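Local coordinates for hypothetical protein SMU.776 (Streptococcus mutans, PDB 2B78) that is probably an S-adenosyl-L-methionine-dependent methyltransferase, perhaps acting on RNA, with its substrate not established, at residues Gln199-Arg203 with Ala225-Ala229; Asp309-Arg315 with Gln344-Phe349; Leu321-Leu326 with Phe381-Val385. Residues are numbered along the deposited sequence.

Contact 1: Gln199-Arg203 with Ala225-Ala229; sequences QRQVR and AFSVA
Two helices meet by their N-terminal turns: helix 200-210, with Gln199 at its N-cap and Arg203 N bonded to Gln199 O at 3.0 Å, and helix 225-232. On the second helix, the CB of Ala225 points toward the first segment and lies 3.9 Å from Arg203 CD. Phe226 (chi1 -77°, chi2 -52°) has its CE1 3.6 Å from Val202 CG1 and its CD1 3.7 Å from Arg203 CG, while Gln199 NE2, hydrogen-bonded to Asp292, lies at the ring edge, near its plane, 3.5 Å from Phe226 CZ. One turn on comes the closest CA-CA approach, Ala229 to Arg203, 5.6 Å, with Ala229 CB 3.7 Å from Arg203 O. The alanines thus let the second helix lie against Arg203, while the Phe226 ring packs on Gln199, Val202 and Arg203. Helix 225-232 follows strand 215-219 of the Rossmann-like methyltransferase sheet and packs on helix 200-210, which precedes that strand; Glu178 forms a salt bridge with Arg203, and Tyr183 of strand 181-185 touches Arg203, Ala225 and Ala229.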
loop_
_atom_site.group_PDB
_atom_site.type_symbol
_atom_site.label_atom_id
_atom_site.label_comp_id
_atom_site.label_asym_id
_atom_site.label_seq_id
_atom_site.Cartn_x
_atom_site.Cartn_y
_atom_site.Cartn_z
ATOM N N GLN A 199 -3.464 0.552 -5.234
ATOM C CA GLN A 199 -3.353 0.164 -6.645
ATOM C C GLN A 199 -4.574 0.555 -7.484
ATOM O O GLN A 199 -4.768 0.057 -8.608
ATOM C CB GLN A 199 -3.113 -1.344 -6.740
ATOM C CG GLN A 199 -1.909 -1.772 -5.923
ATOM C CD GLN A 199 -1.651 -3.257 -5.958
ATOM O OE1 GLN A 199 -2.515 -4.061 -5.593
ATOM N NE2 GLN A 199 -0.445 -3.639 -6.389
ATOM N N ARG A 200 -5.379 1.464 -6.942
ATOM C CA ARG A 200 -6.602 1.918 -7.608
ATOM C C ARG A 200 -6.424 2.426 -9.027
ATOM O O ARG A 200 -7.246 2.156 -9.895
ATOM C CB ARG A 200 -7.270 3.023 -6.792
ATOM C CG ARG A 200 -8.491 3.638 -7.481
ATOM C CD ARG A 200 -9.209 4.623 -6.568
ATOM N NE ARG A 200 -8.389 5.796 -6.301
ATOM C CZ ARG A 200 -7.696 6.016 -5.186
ATOM N NH1 ARG A 200 -7.710 5.145 -4.191
ATOM N NH2 ARG A 200 -6.978 7.122 -5.079
ATOM N N GLN A 201 -5.364 3.184 -9.268
ATOM C CA GLN A 201 -5.172 3.737 -10.599
ATOM C C GLN A 201 -4.681 2.685 -11.589
ATOM O O GLN A 201 -4.869 2.830 -12.790
ATOM C CB GLN A 201 -4.240 4.954 -10.519
ATOM C CG GLN A 201 -4.762 5.976 -9.490
ATOM C CD GLN A 201 -3.993 7.278 -9.467
ATOM O OE1 GLN A 201 -2.882 7.374 -9.988
ATOM N NE2 GLN A 201 -4.578 8.290 -8.838
ATOM N N VAL A 202 -4.079 1.610 -11.089
ATOM C CA VAL A 202 -3.617 0.542 -11.971
ATOM C C VAL A 202 -4.860 -0.236 -12.396
ATOM O O VAL A 202 -5.000 -0.618 -13.565
ATOM C CB VAL A 202 -2.634 -0.421 -11.261
ATOM C CG1 VAL A 202 -2.136 -1.459 -12.252
ATOM C CG2 VAL A 202 -1.453 0.353 -10.683
ATOM N N ARG A 203 -5.761 -0.476 -11.440
ATOM C CA ARG A 203 -7.004 -1.175 -11.743
ATOM C C ARG A 203 -7.851 -0.309 -12.677
ATOM O O ARG A 203 -8.569 -0.834 -13.522
ATOM C CB ARG A 203 -7.782 -1.503 -10.465
ATOM C CG ARG A 203 -7.198 -2.675 -9.679
ATOM C CD ARG A 203 -8.086 -3.094 -8.515
ATOM N NE ARG A 203 -8.123 -2.080 -7.458
ATOM C CZ ARG A 203 -7.256 -2.013 -6.454
ATOM N NH1 ARG A 203 -6.279 -2.905 -6.356
ATOM N NH2 ARG A 203 -7.365 -1.051 -5.549
ATOM N N ALA A 225 -8.110 -8.915 -7.487
ATOM C CA ALA A 225 -8.716 -7.624 -7.803
ATOM C C ALA A 225 -8.278 -7.117 -9.190
ATOM O O ALA A 225 -9.056 -6.447 -9.875
ATOM C CB ALA A 225 -8.369 -6.597 -6.727
ATOM N N PHE A 226 -7.044 -7.412 -9.607
ATOM C CA PHE A 226 -6.576 -6.975 -10.939
ATOM C C PHE A 226 -7.310 -7.748 -12.030
ATOM O O PHE A 226 -7.579 -7.223 -13.114
ATOM C CB PHE A 226 -5.072 -7.225 -11.132
ATOM C CG PHE A 226 -4.175 -6.239 -10.443
ATOM C CD1 PHE A 226 -4.339 -4.868 -10.617
ATOM C CD2 PHE A 226 -3.119 -6.694 -9.652
ATOM C CE1 PHE A 226 -3.459 -3.965 -10.016
ATOM C CE2 PHE A 226 -2.236 -5.806 -9.051
ATOM C CZ PHE A 226 -2.405 -4.435 -9.232
ATOM N N SER A 227 -7.618 -9.011 -11.745
ATOM C CA SER A 227 -8.303 -9.857 -12.705
ATOM C C SER A 227 -9.730 -9.387 -12.957
ATOM O O SER A 227 -10.184 -9.339 -14.109
ATOM C CB SER A 227 -8.302 -11.301 -12.209
ATOM O OG SER A 227 -6.971 -11.757 -12.067
ATOM N N VAL A 228 -10.439 -9.031 -11.888
ATOM C CA VAL A 228 -11.806 -8.547 -12.030
ATOM C C VAL A 228 -11.804 -7.214 -12.788
ATOM O O VAL A 228 -12.673 -6.968 -13.625
ATOM C CB VAL A 228 -12.501 -8.398 -10.633
ATOM C CG1 VAL A 228 -11.891 -7.252 -9.847
ATOM C CG2 VAL A 228 -13.996 -8.191 -10.812
ATOM N N ALA A 229 -10.812 -6.370 -12.515
ATOM C CA ALA A 229 -10.686 -5.073 -13.189
ATOM C C ALA A 229 -10.502 -5.304 -14.691
ATOM O O ALA A 229 -11.185 -4.698 -15.532
ATOM C CB ALA A 229 -9.479 -4.303 -12.622
#

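Contact 2: Asp309-Arg315 with Gln344-Phe349; sequences DYHKLIR and QIEKGF
Helices 309-315 and 344-349 cross at -46° with their axes 7.3 Å apart, side by side on one face of the sheet in the helical layer of the Rossmann-like fold: Tyr310 and Ile345 both touch Ala329, and Ile345 also Phe381 and Ile383. Backbone contact dominates at the close approach, where His311 CA and Gly348 CA are 4.1 Å apart. Gly348 CA is 3.3 Å from His311 O, and Arg315 CA makes a CA-H...O contact with Gly348 O at 3.5 Å; a CB on residue 348 would clash with His311 O and Ile314 CB. The hydrogen bonds converge on one acceptor. Helix 309-315 is kinked, with His311 N unbonded to the preceding turn, and Gln344 OE1 (chi1 -86°, chi2 -66°) accepts from His311 N at 3.0 Å and from His311 ND1 (chi1 p) at 3.3 Å. Over that imidazole face runs the all-trans Lys347, a CH-pi contact with CE 3.7 Å from the His311 ring centroid. Apolar contacts fall to Ile314, with CG2 3.7 Å from Phe349 CD2 and CD1 4.2 Å from Ile345 CG2. The chemistry is therefore graded, from apolar next to the sheet to polar outside, where a glutamine supplies the acceptor that a kinked helix lacks.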
loop_
_atom_site.group_PDB
_atom_site.type_symbol
_atom_site.label_atom_id
_atom_site.label_comp_id
_atom_site.label_asym_id
_atom_site.label_seq_id
_atom_site.Cartn_x
_atom_site.Cartn_y
_atom_site.Cartn_z
ATOM N N ASP A 309 15.139 -11.593 -5.554
ATOM C CA ASP A 309 14.640 -12.523 -6.565
ATOM C C ASP A 309 13.627 -12.016 -7.585
ATOM O O ASP A 309 13.130 -12.798 -8.402
ATOM C CB ASP A 309 14.043 -13.758 -5.880
ATOM C CG ASP A 309 14.977 -14.378 -4.863
ATOM O OD1 ASP A 309 16.202 -14.350 -5.085
ATOM O OD2 ASP A 309 14.475 -14.907 -3.844
ATOM N N TYR A 310 13.308 -10.730 -7.567
ATOM C CA TYR A 310 12.326 -10.243 -8.529
ATOM C C TYR A 310 12.724 -10.569 -9.976
ATOM O O TYR A 310 11.860 -10.885 -10.803
ATOM C CB TYR A 310 12.112 -8.733 -8.366
ATOM C CG TYR A 310 10.731 -8.282 -8.810
ATOM C CD1 TYR A 310 9.702 -8.090 -7.882
ATOM C CD2 TYR A 310 10.441 -8.106 -10.159
ATOM C CE1 TYR A 310 8.411 -7.731 -8.301
ATOM C CE2 TYR A 310 9.162 -7.753 -10.585
ATOM C CZ TYR A 310 8.156 -7.568 -9.653
ATOM O OH TYR A 310 6.897 -7.220 -10.084
ATOM N N HIS A 311 14.019 -10.525 -10.283
ATOM C CA HIS A 311 14.470 -10.800 -11.652
ATOM C C HIS A 311 14.023 -12.171 -12.142
ATOM O O HIS A 311 13.884 -12.395 -13.347
ATOM C CB HIS A 311 16.003 -10.686 -11.770
ATOM C CG HIS A 311 16.760 -11.764 -11.045
ATOM N ND1 HIS A 311 16.896 -11.790 -9.672
ATOM C CD2 HIS A 311 17.392 -12.870 -11.505
ATOM C CE1 HIS A 311 17.577 -12.867 -9.319
ATOM N NE2 HIS A 311 17.890 -13.539 -10.412
ATOM N N LYS A 312 13.788 -13.090 -11.214
ATOM C CA LYS A 312 13.361 -14.433 -11.590
ATOM C C LYS A 312 11.918 -14.439 -12.079
ATOM O O LYS A 312 11.558 -15.216 -12.970
ATOM C CB LYS A 312 13.501 -15.374 -10.398
ATOM C CG LYS A 312 14.941 -15.611 -9.975
ATOM C CD LYS A 312 14.995 -16.504 -8.745
ATOM C CE LYS A 312 14.400 -17.868 -9.037
ATOM N NZ LYS A 312 14.592 -18.794 -7.888
ATOM N N LEU A 313 11.084 -13.578 -11.494
ATOM C CA LEU A 313 9.683 -13.505 -11.898
ATOM C C LEU A 313 9.603 -12.953 -13.318
ATOM O O LEU A 313 8.823 -13.428 -14.141
ATOM C CB LEU A 313 8.898 -12.598 -10.947
ATOM C CG LEU A 313 8.960 -13.003 -9.477
ATOM C CD1 LEU A 313 8.182 -11.987 -8.639
ATOM C CD2 LEU A 313 8.397 -14.410 -9.295
ATOM N N ILE A 314 10.420 -11.945 -13.598
ATOM C CA ILE A 314 10.458 -11.337 -14.917
ATOM C C ILE A 314 10.999 -12.313 -15.959
ATOM O O ILE A 314 10.430 -12.451 -17.045
ATOM C CB ILE A 314 11.346 -10.071 -14.905
ATOM C CG1 ILE A 314 10.682 -8.978 -14.058
ATOM C CG2 ILE A 314 11.579 -9.578 -16.329
ATOM C CD1 ILE A 314 9.406 -8.397 -14.676
ATOM N N ARG A 315 12.089 -12.997 -15.620
ATOM C CA ARG A 315 12.717 -13.955 -16.529
ATOM C C ARG A 315 11.762 -15.074 -16.906
ATOM O O ARG A 315 11.548 -15.353 -18.089
ATOM C CB ARG A 315 13.976 -14.556 -15.894
ATOM C CG ARG A 315 14.741 -15.538 -16.808
ATOM C CD ARG A 315 16.038 -16.044 -16.171
ATOM N NE ARG A 315 16.971 -14.957 -15.879
ATOM C CZ ARG A 315 17.126 -14.394 -14.684
ATOM N NH1 ARG A 315 16.411 -14.814 -13.639
ATOM N NH2 ARG A 315 17.990 -13.399 -14.534
ATOM N N GLN A 344 16.250 -4.829 -11.153
ATOM C CA GLN A 344 15.832 -6.218 -10.993
ATOM C C GLN A 344 15.094 -6.653 -12.247
ATOM O O GLN A 344 15.219 -7.795 -12.697
ATOM C CB GLN A 344 14.912 -6.347 -9.779
ATOM C CG GLN A 344 15.659 -6.548 -8.482
ATOM C CD GLN A 344 16.385 -7.878 -8.467
ATOM O OE1 GLN A 344 15.755 -8.935 -8.498
ATOM N NE2 GLN A 344 17.713 -7.834 -8.435
ATOM N N ILE A 345 14.320 -5.735 -12.812
ATOM C CA ILE A 345 13.574 -6.025 -14.024
ATOM C C ILE A 345 14.560 -6.203 -15.183
ATOM O O ILE A 345 14.473 -7.179 -15.940
ATOM C CB ILE A 345 12.572 -4.885 -14.333
ATOM C CG1 ILE A 345 11.527 -4.809 -13.212
ATOM C CG2 ILE A 345 11.896 -5.133 -15.667
ATOM C CD1 ILE A 345 10.531 -3.676 -13.358
ATOM N N GLU A 346 15.508 -5.276 -15.306
ATOM C CA GLU A 346 16.509 -5.362 -16.367
ATOM C C GLU A 346 17.268 -6.680 -16.283
ATOM O O GLU A 346 17.571 -7.294 -17.307
ATOM C CB GLU A 346 17.498 -4.196 -16.278
ATOM C CG GLU A 346 16.881 -2.864 -16.641
ATOM C CD GLU A 346 16.301 -2.872 -18.043
ATOM O OE1 GLU A 346 17.087 -2.818 -19.010
ATOM O OE2 GLU A 346 15.058 -2.945 -18.183
ATOM N N LYS A 347 17.558 -7.113 -15.060
ATOM C CA LYS A 347 18.284 -8.357 -14.833
ATOM C C LYS A 347 17.490 -9.538 -15.391
ATOM O O LYS A 347 18.056 -10.439 -16.005
ATOM C CB LYS A 347 18.544 -8.550 -13.333
ATOM C CG LYS A 347 19.505 -9.682 -13.005
ATOM C CD LYS A 347 19.777 -9.780 -11.511
ATOM C CE LYS A 347 20.617 -11.018 -11.175
ATOM N NZ LYS A 347 20.950 -11.106 -9.718
ATOM N N GLY A 348 16.177 -9.526 -15.182
ATOM C CA GLY A 348 15.343 -10.603 -15.691
ATOM C C GLY A 348 15.213 -10.618 -17.208
ATOM O O GLY A 348 15.102 -11.685 -17.819
ATOM N N PHE A 349 15.206 -9.437 -17.823
ATOM C CA PHE A 349 15.084 -9.330 -19.274
ATOM C C PHE A 349 16.332 -9.770 -20.019
ATOM O O PHE A 349 16.248 -10.197 -21.173
ATOM C CB PHE A 349 14.765 -7.890 -19.686
ATOM C CG PHE A 349 13.304 -7.616 -19.847
ATOM C CD1 PHE A 349 12.647 -7.958 -21.017
ATOM C CD2 PHE A 349 12.580 -7.025 -18.819
ATOM C CE1 PHE A 349 11.292 -7.719 -21.166
ATOM C CE2 PHE A 349 11.216 -6.781 -18.960
ATOM C CZ PHE A 349 10.574 -7.130 -20.135
#

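Contact 3: Leu321-Leu326 with Phe381-Val385; sequences LSENGL and FTIKV
This is an antiparallel strand contact between two neighbouring inner strands of the seven-stranded sheet of the methyltransferase domain, at the end of strand 379-384 and the start of strand 325-331, where the C-terminus of the chain meets the turn leading into the latter. Residues 321-326 turn a corner through a type II beta turn from Ser322 to Gly325, with Asn324 at phi/psi 61/26 and a weak hydrogen bond of 3.1 Å from Gly325 N to Ser322 O. Beyond the turn, Leu326 and Lys384 form a non-hydrogen-bonded antiparallel pair, CA to CA 4.6 Å. Next to it, Val385 N donates to Gly325 O at 3.1 Å, and Leu326 CA lies 3.3 Å from Ile383 O in a CA-H...O contact. The sheet is Rossmann-like with strand order 3-2-1-4-5-7-6, the arrangement of class I methyltransferases, in which the seventh strand runs antiparallel to the others and is inserted between the fifth and sixth. Leu326 and Lys384 project from the same face, with Leu326 CD2 3.6 Å from Lys384 CB, and Leu357 of strand 355-360 touches both side chains. Lys384 is trans to chi3 and bends at chi4 (58°), so that NZ reaches Asn324 O at 2.9 Å, a weak hydrogen bond. Val385 faces the turn: CG1 sits 3.7 Å from Leu321 CD2, and the carboxylate OXT is 3.2 Å from Asn324 CA. Ser322 has backbone hydrogen bonds with Tyr286, and Leu326 with Asp287 and Ile289, all of strand 286-291; Ser322 OG bonds Asp287 OD1.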
loop_
_atom_site.group_PDB
_atom_site.type_symbol
_atom_site.label_atom_id
_atom_site.label_comp_id
_atom_site.label_asym_id
_atom_site.label_seq_id
_atom_site.Cartn_x
_atom_site.Cartn_y
_atom_site.Cartn_z
ATOM N N LEU A 321 5.181 -15.380 -22.094
ATOM C CA LEU A 321 4.511 -14.159 -22.552
ATOM C C LEU A 321 4.392 -14.145 -24.074
ATOM O O LEU A 321 5.370 -14.393 -24.783
ATOM C CB LEU A 321 5.302 -12.926 -22.106
ATOM C CG LEU A 321 4.648 -11.568 -22.338
ATOM C CD1 LEU A 321 3.538 -11.374 -21.310
ATOM C CD2 LEU A 321 5.699 -10.466 -22.197
ATOM N N SER A 322 3.201 -13.837 -24.577
ATOM C CA SER A 322 2.961 -13.798 -26.020
ATOM C C SER A 322 3.834 -12.775 -26.730
ATOM O O SER A 322 4.423 -11.891 -26.103
ATOM C CB SER A 322 1.499 -13.455 -26.305
ATOM O OG SER A 322 0.622 -14.344 -25.645
ATOM N N GLU A 323 3.907 -12.898 -28.048
ATOM C CA GLU A 323 4.668 -11.953 -28.853
ATOM C C GLU A 323 3.955 -10.609 -28.678
ATOM O O GLU A 323 2.730 -10.565 -28.597
ATOM C CB GLU A 323 4.647 -12.396 -30.319
ATOM C CG GLU A 323 5.445 -11.520 -31.260
ATOM C CD GLU A 323 5.505 -12.088 -32.673
ATOM O OE1 GLU A 323 5.911 -11.345 -33.593
ATOM O OE2 GLU A 323 5.152 -13.274 -32.864
ATOM N N ASN A 324 4.722 -9.527 -28.581
ATOM C CA ASN A 324 4.157 -8.188 -28.404
ATOM C C ASN A 324 3.338 -8.058 -27.119
ATOM O O ASN A 324 2.447 -7.210 -27.024
ATOM C CB ASN A 324 3.277 -7.813 -29.602
ATOM C CG ASN A 324 4.070 -7.664 -30.882
ATOM O OD1 ASN A 324 5.116 -7.011 -30.902
ATOM N ND2 ASN A 324 3.575 -8.256 -31.960
ATOM N N GLY A 325 3.651 -8.888 -26.130
ATOM C CA GLY A 325 2.925 -8.850 -24.873
ATOM C C GLY A 325 3.371 -7.758 -23.917
ATOM O O GLY A 325 4.322 -7.018 -24.187
ATOM N N LEU A 326 2.680 -7.659 -22.786
ATOM C CA LEU A 326 3.004 -6.654 -21.776
ATOM C C LEU A 326 3.198 -7.270 -20.404
ATOM O O LEU A 326 2.596 -8.293 -20.074
ATOM C CB LEU A 326 1.885 -5.619 -21.674
ATOM C CG LEU A 326 1.590 -4.815 -22.934
ATOM C CD1 LEU A 326 0.127 -4.413 -22.953
ATOM C CD2 LEU A 326 2.524 -3.610 -22.992
ATOM N N PHE A 381 5.596 -0.774 -12.987
ATOM C CA PHE A 381 6.138 -0.549 -14.318
ATOM C C PHE A 381 5.352 -1.314 -15.365
ATOM O O PHE A 381 5.108 -2.511 -15.212
ATOM C CB PHE A 381 7.594 -1.013 -14.382
ATOM C CG PHE A 381 8.584 0.000 -13.889
ATOM C CD1 PHE A 381 8.754 1.205 -14.562
ATOM C CD2 PHE A 381 9.373 -0.269 -12.776
ATOM C CE1 PHE A 381 9.706 2.134 -14.134
ATOM C CE2 PHE A 381 10.331 0.650 -12.335
ATOM C CZ PHE A 381 10.497 1.858 -13.022
ATOM N N THR A 382 4.943 -0.619 -16.421
ATOM C CA THR A 382 4.224 -1.254 -17.518
ATOM C C THR A 382 5.267 -1.327 -18.627
ATOM O O THR A 382 5.760 -0.296 -19.088
ATOM C CB THR A 382 3.010 -0.409 -17.967
ATOM O OG1 THR A 382 2.052 -0.344 -16.900
ATOM C CG2 THR A 382 2.347 -1.038 -19.187
ATOM N N ILE A 383 5.604 -2.549 -19.038
ATOM C CA ILE A 383 6.633 -2.785 -20.049
ATOM C C ILE A 383 6.156 -3.589 -21.253
ATOM O O ILE A 383 5.505 -4.625 -21.094
ATOM C CB ILE A 383 7.813 -3.555 -19.426
ATOM C CG1 ILE A 383 8.301 -2.823 -18.177
ATOM C CG2 ILE A 383 8.923 -3.731 -20.450
ATOM C CD1 ILE A 383 9.191 -3.656 -17.285
ATOM N N LYS A 384 6.492 -3.119 -22.453
ATOM C CA LYS A 384 6.111 -3.821 -23.677
ATOM C C LYS A 384 7.296 -4.565 -24.290
ATOM O O LYS A 384 8.424 -4.074 -24.272
ATOM C CB LYS A 384 5.563 -2.855 -24.721
ATOM C CG LYS A 384 5.139 -3.574 -25.989
ATOM C CD LYS A 384 4.532 -2.654 -27.010
ATOM C CE LYS A 384 4.039 -3.462 -28.200
ATOM N NZ LYS A 384 3.044 -4.490 -27.775
ATOM N N VAL A 385 7.034 -5.741 -24.846
ATOM C CA VAL A 385 8.086 -6.536 -25.478
ATOM C C VAL A 385 7.841 -6.654 -26.982
ATOM O O VAL A 385 8.812 -6.887 -27.730
ATOM C CB VAL A 385 8.165 -7.955 -24.880
ATOM C CG1 VAL A 385 8.119 -7.875 -23.365
ATOM C CG2 VAL A 385 7.031 -8.818 -25.424
ATOM O OXT VAL A 385 6.674 -6.531 -27.400
#

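Overall arrangement
Along the chain contact 1 closes before the other two open, whereas contacts 2 and 3 interlock: helix 306-319 leads into strand 321-322, and strand 325-331 into helix 338-349. Contacts 2 and 3, centres about 14 Å apart, share the seven-stranded sheet through strands 325-331 and 379-384; Ile345 and Phe349 pack on Phe381, Ile383 and Val385, so the helix packing of contact 2 rests on the strand pairing of contact 3. Contact 1 joins different helices, its centre about 22 Å from that of contact 2 and 18 Å from that of contact 3, touching neither. Phe226 and Tyr310 have side chains about 10 Å from those of the S-adenosyl-L-homocysteine-binding Asp242 and Val272, respectively; contact 3 is remote from these sites.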